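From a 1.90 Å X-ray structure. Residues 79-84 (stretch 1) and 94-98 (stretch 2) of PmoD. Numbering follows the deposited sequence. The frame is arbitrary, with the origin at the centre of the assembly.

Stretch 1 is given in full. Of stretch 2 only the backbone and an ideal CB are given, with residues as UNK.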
ATOM      1  N   THR B  79     -18.471   7.681 -13.388  1.00 39.73           N
ATOM      2  CA  THR B  79     -18.074   8.196 -12.065  1.00 39.50           C
ATOM      3  C   THR B  79     -18.924   7.717 -10.891  1.00 40.38           C
ATOM      4  O   THR B  79     -20.149   7.823 -10.915  1.00 43.24           O
ATOM      5  CB  THR B  79     -18.066   9.730 -12.078  1.00 43.19           C
ATOM      6  OG1 THR B  79     -16.970  10.169 -12.886  1.00 41.74           O
ATOM      7  CG2 THR B  79     -17.909  10.299 -10.655  1.00 36.43           C
ATOM      8  N   GLU B  80     -18.250   7.194  -9.864  1.00 38.36           N
ATOM      9  CA  GLU B  80     -18.881   6.823  -8.591  1.00 38.90           C
ATOM     10  C   GLU B  80     -18.879   7.988  -7.631  1.00 37.64           C
ATOM     11  O   GLU B  80     -19.840   8.218  -6.906  1.00 35.92           O
ATOM     12  CB  GLU B  80     -18.159   5.655  -7.917  1.00 36.11           C
ATOM     13  CG  GLU B  80     -18.456   4.315  -8.499  1.00 48.60           C
ATOM     14  CD  GLU B  80     -19.836   3.794  -8.122  1.00 55.34           C
ATOM     15  OE1 GLU B  80     -20.401   4.246  -7.099  1.00 55.50           O
ATOM     16  OE2 GLU B  80     -20.342   2.915  -8.853  1.00 58.63           O
ATOM     17  N   LEU B  81     -17.754   8.693  -7.596  1.00 36.53           N
ATOM     18  CA  LEU B  81     -17.622   9.844  -6.722  1.00 40.49           C
ATOM     19  C   LEU B  81     -16.631  10.825  -7.316  1.00 35.52           C
ATOM     20  O   LEU B  81     -15.661  10.417  -7.943  1.00 32.46           O
ATOM     21  CB  LEU B  81     -17.171   9.374  -5.332  1.00 44.65           C
ATOM     22  CG  LEU B  81     -16.543  10.308  -4.300  1.00 54.46           C
ATOM     23  CD1 LEU B  81     -16.864   9.791  -2.915  1.00 58.80           C
ATOM     24  CD2 LEU B  81     -15.027  10.383  -4.478  1.00 52.56           C
ATOM     25  N   HIS B  82     -16.856  12.112  -7.091  1.00 37.07           N
ATOM     26  CA  HIS B  82     -15.965  13.139  -7.620  1.00 36.72           C
ATOM     27  C   HIS B  82     -15.777  14.277  -6.634  1.00 39.11           C
ATOM     28  O   HIS B  82     -16.741  14.913  -6.234  1.00 40.79           O
ATOM     29  CB  HIS B  82     -16.491  13.690  -8.946  1.00 42.70           C
ATOM     30  CG  HIS B  82     -15.552  14.648  -9.607  1.00 50.56           C
ATOM     31  ND1 HIS B  82     -15.982  15.723 -10.352  1.00 61.13           N
ATOM     32  CD2 HIS B  82     -14.197  14.692  -9.632  1.00 48.70           C
ATOM     33  CE1 HIS B  82     -14.936  16.395 -10.801  1.00 62.11           C
ATOM     34  NE2 HIS B  82     -13.841  15.785 -10.381  1.00 52.60           N
ATOM     35  N   LEU B  83     -14.531  14.512  -6.225  1.00 38.43           N
ATOM     36  CA  LEU B  83     -14.197  15.686  -5.430  1.00 42.74           C
ATOM     37  C   LEU B  83     -13.393  16.676  -6.259  1.00 42.20           C
ATOM     38  O   LEU B  83     -12.274  16.368  -6.665  1.00 41.02           O
ATOM     39  CB  LEU B  83     -13.387  15.319  -4.189  1.00 43.09           C
ATOM     40  CG  LEU B  83     -13.843  14.306  -3.154  1.00 50.74           C
ATOM     41  CD1 LEU B  83     -12.831  14.383  -2.015  1.00 52.24           C
ATOM     42  CD2 LEU B  83     -15.252  14.596  -2.660  1.00 60.47           C
ATOM     43  N   PRO B  84     -13.946  17.873  -6.498  1.00 43.90           N
ATOM     44  CA  PRO B  84     -13.216  18.894  -7.257  1.00 45.80           C
ATOM     45  C   PRO B  84     -11.866  19.243  -6.635  1.00 44.80           C
ATOM     46  O   PRO B  84     -11.680  19.108  -5.424  1.00 46.61           O
ATOM     47  CB  PRO B  84     -14.154  20.116  -7.210  1.00 48.95           C
ATOM     48  CG  PRO B  84     -15.502  19.548  -6.991  1.00 52.72           C
ATOM     49  CD  PRO B  84     -15.312  18.302  -6.152  1.00 48.13           C
ATOM     50  N   UNK B  94     -10.527  12.724   4.202  1.00 34.78           N
ATOM     51  CA  UNK B  94     -11.262  11.474   4.066  1.00 33.58           C
ATOM     52  C   UNK B  94     -12.424  11.667   3.108  1.00 33.79           C
ATOM     53  O   UNK B  94     -12.943  12.776   2.978  1.00 33.50           O
ATOM     54  CB  UNK B  94     -11.761  10.981   5.426  1.00 33.58           C
ATOM     55  N   UNK B  95     -12.810  10.589   2.430  1.00 30.73           N
ATOM     56  CA  UNK B  95     -14.025  10.575   1.631  1.00 37.17           C
ATOM     57  C   UNK B  95     -14.841   9.370   2.088  1.00 35.40           C
ATOM     58  O   UNK B  95     -14.290   8.362   2.546  1.00 33.76           O
ATOM     59  CB  UNK B  95     -13.719  10.517   0.133  1.00 37.17           C
ATOM     60  N   UNK B  96     -16.158   9.520   2.054  1.00 32.59           N
ATOM     61  CA  UNK B  96     -17.055   8.451   2.428  1.00 32.01           C
ATOM     62  C   UNK B  96     -17.953   8.151   1.249  1.00 35.12           C
ATOM     63  O   UNK B  96     -18.394   9.065   0.559  1.00 39.75           O
ATOM     64  CB  UNK B  96     -17.872   8.815   3.670  1.00 32.01           C
ATOM     65  N   UNK B  97     -18.209   6.876   1.003  1.00 31.03           N
ATOM     66  CA  UNK B  97     -19.080   6.509  -0.103  1.00 33.66           C
ATOM     67  C   UNK B  97     -19.753   5.171   0.174  1.00 38.01           C
ATOM     68  O   UNK B  97     -19.128   4.249   0.705  1.00 35.27           O
ATOM     69  CB  UNK B  97     -18.291   6.450  -1.413  1.00 33.66           C
ATOM     70  N   UNK B  98     -21.026   5.061  -0.175  1.00 38.45           N
ATOM     71  CA  UNK B  98     -21.676   3.765  -0.152  1.00 39.54           C
ATOM     72  C   UNK B  98     -21.479   3.085  -1.495  1.00 40.89           C
ATOM     73  O   UNK B  98     -22.074   3.488  -2.489  1.00 46.31           O
ATOM     74  CB  UNK B  98     -23.164   3.902   0.178  1.00 39.54           C
TER

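The backbone of stretch 2 is extended throughout, and its direction runs nearly opposite to that of strand 81-84, at 154°. The closest approach of the two strand axes is 9.3 Å, too far for the backbones to pair through hydrogen bonds, so each contact between the stretches needs a side chain on at least one side. In an extended strand successive CA-to-CB bonds alternate in direction, and here 95 and 97 point toward stretch 1 while 94, 96 and 98 point away.

Position 94, with phi/psi of -128/151, turns its CB away, and no atom of stretch 1 lies within 5.5 Å of it. The contact imposes no choice of side chain, and many polar or small residues would do. The deposited residue is Ser94, whose hydroxyl plays no part in this contact.

Position 95 is more demanding. Its ideal CB sits 4.4 Å from CD1 of Leu81 and 4.5 Å from CD1 of Leu83, so the methyl groups of two leucines meet it and offer neither charge nor hydrogen-bonding partner. An apolar side chain is called for, and the short gap leaves limited room in the direction of those methyls. Valine or isoleucine would suit, since branching at CB also agrees with the extended backbone (-127/146); alanine would fit but make less contact. The residue is Val95, with chi1 at -38°. Its two methyls are divided between the leucines: CG1 lies 3.5 Å from CD1 of Leu83, and CG2 lies 4.3 Å from CD1 of Leu81. The first contact is tight, the second looser.

Position 96 points away again, with nothing of stretch 1 near its CB, so a polar or charged side chain is acceptable. It is Glu96, whose carboxylate stays clear of stretch 1; its backbone O, however, lies 3.9 Å from CD1 of Leu81.

Position 97 faces two different surroundings. Its ideal CB is 3.9 Å from CD1 of Leu81, which favours a carbon-rich start to the side chain, while farther out the carboxylate of Glu80 offers an acceptor and a negative charge. A side chain that is apolar near the backbone and carries a donor at its end would serve both: histidine, lysine, arginine or glutamine are all reasonable, and the visible atoms alone do not separate them. The deposited residue is His97. Its CB packs 3.9 Å from CD1 of Leu81, and with chi1 at -174° (t) and chi2 at 65°, the imidazole places NE2 within hydrogen-bonding distance of Glu80. There NE2 donates a hydrogen bond to OE1 of Glu80 at 3.0 Å, with an N-H...O angle of 152°. The acceptor lies at the ring edge, near its plane, as it should, because the N-H bond of an imidazole lies in the ring plane.

Position 98, at -89/107, directs its CB away from stretch 1 into space that stretch 1 leaves empty, and a polar residue is one of many suitable choices. It is Asn98, whose amide makes no contact with stretch 1.

Stretch 2 94-98: SVEHN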
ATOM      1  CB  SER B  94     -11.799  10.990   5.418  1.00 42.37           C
ATOM      2  OG  SER B  94     -10.756  10.609   6.302  1.00 52.35           O
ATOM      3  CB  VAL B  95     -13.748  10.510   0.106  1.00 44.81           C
ATOM      4  CG1 VAL B  95     -12.550  11.360  -0.245  1.00 50.05           C
ATOM      5  CG2 VAL B  95     -13.522   9.099  -0.340  1.00 35.72           C
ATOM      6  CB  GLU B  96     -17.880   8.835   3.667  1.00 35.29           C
ATOM      7  CG  GLU B  96     -18.882   7.774   4.123  1.00 36.10           C
ATOM      8  CD  GLU B  96     -20.217   7.825   3.380  1.00 48.83           C
ATOM      9  OE1 GLU B  96     -20.515   8.853   2.737  1.00 48.74           O
ATOM     10  OE2 GLU B  96     -20.968   6.824   3.440  1.00 55.87           O
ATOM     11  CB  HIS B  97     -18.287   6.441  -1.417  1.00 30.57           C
ATOM     12  CG  HIS B  97     -19.148   6.206  -2.621  1.00 36.43           C
ATOM     13  ND1 HIS B  97     -20.082   7.118  -3.054  1.00 41.64           N
ATOM     14  CD2 HIS B  97     -19.235   5.149  -3.466  1.00 40.60           C
ATOM     15  CE1 HIS B  97     -20.703   6.645  -4.121  1.00 46.22           C
ATOM     16  NE2 HIS B  97     -20.208   5.447  -4.389  1.00 44.40           N
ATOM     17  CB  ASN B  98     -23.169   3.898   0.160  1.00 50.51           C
ATOM     18  CG  ASN B  98     -23.850   2.547   0.357  1.00 61.95           C
ATOM     19  OD1 ASN B  98     -23.829   1.983   1.450  1.00 68.79           O
ATOM     20  ND2 ASN B  98     -24.481   2.038  -0.703  1.00 63.39           N
TER
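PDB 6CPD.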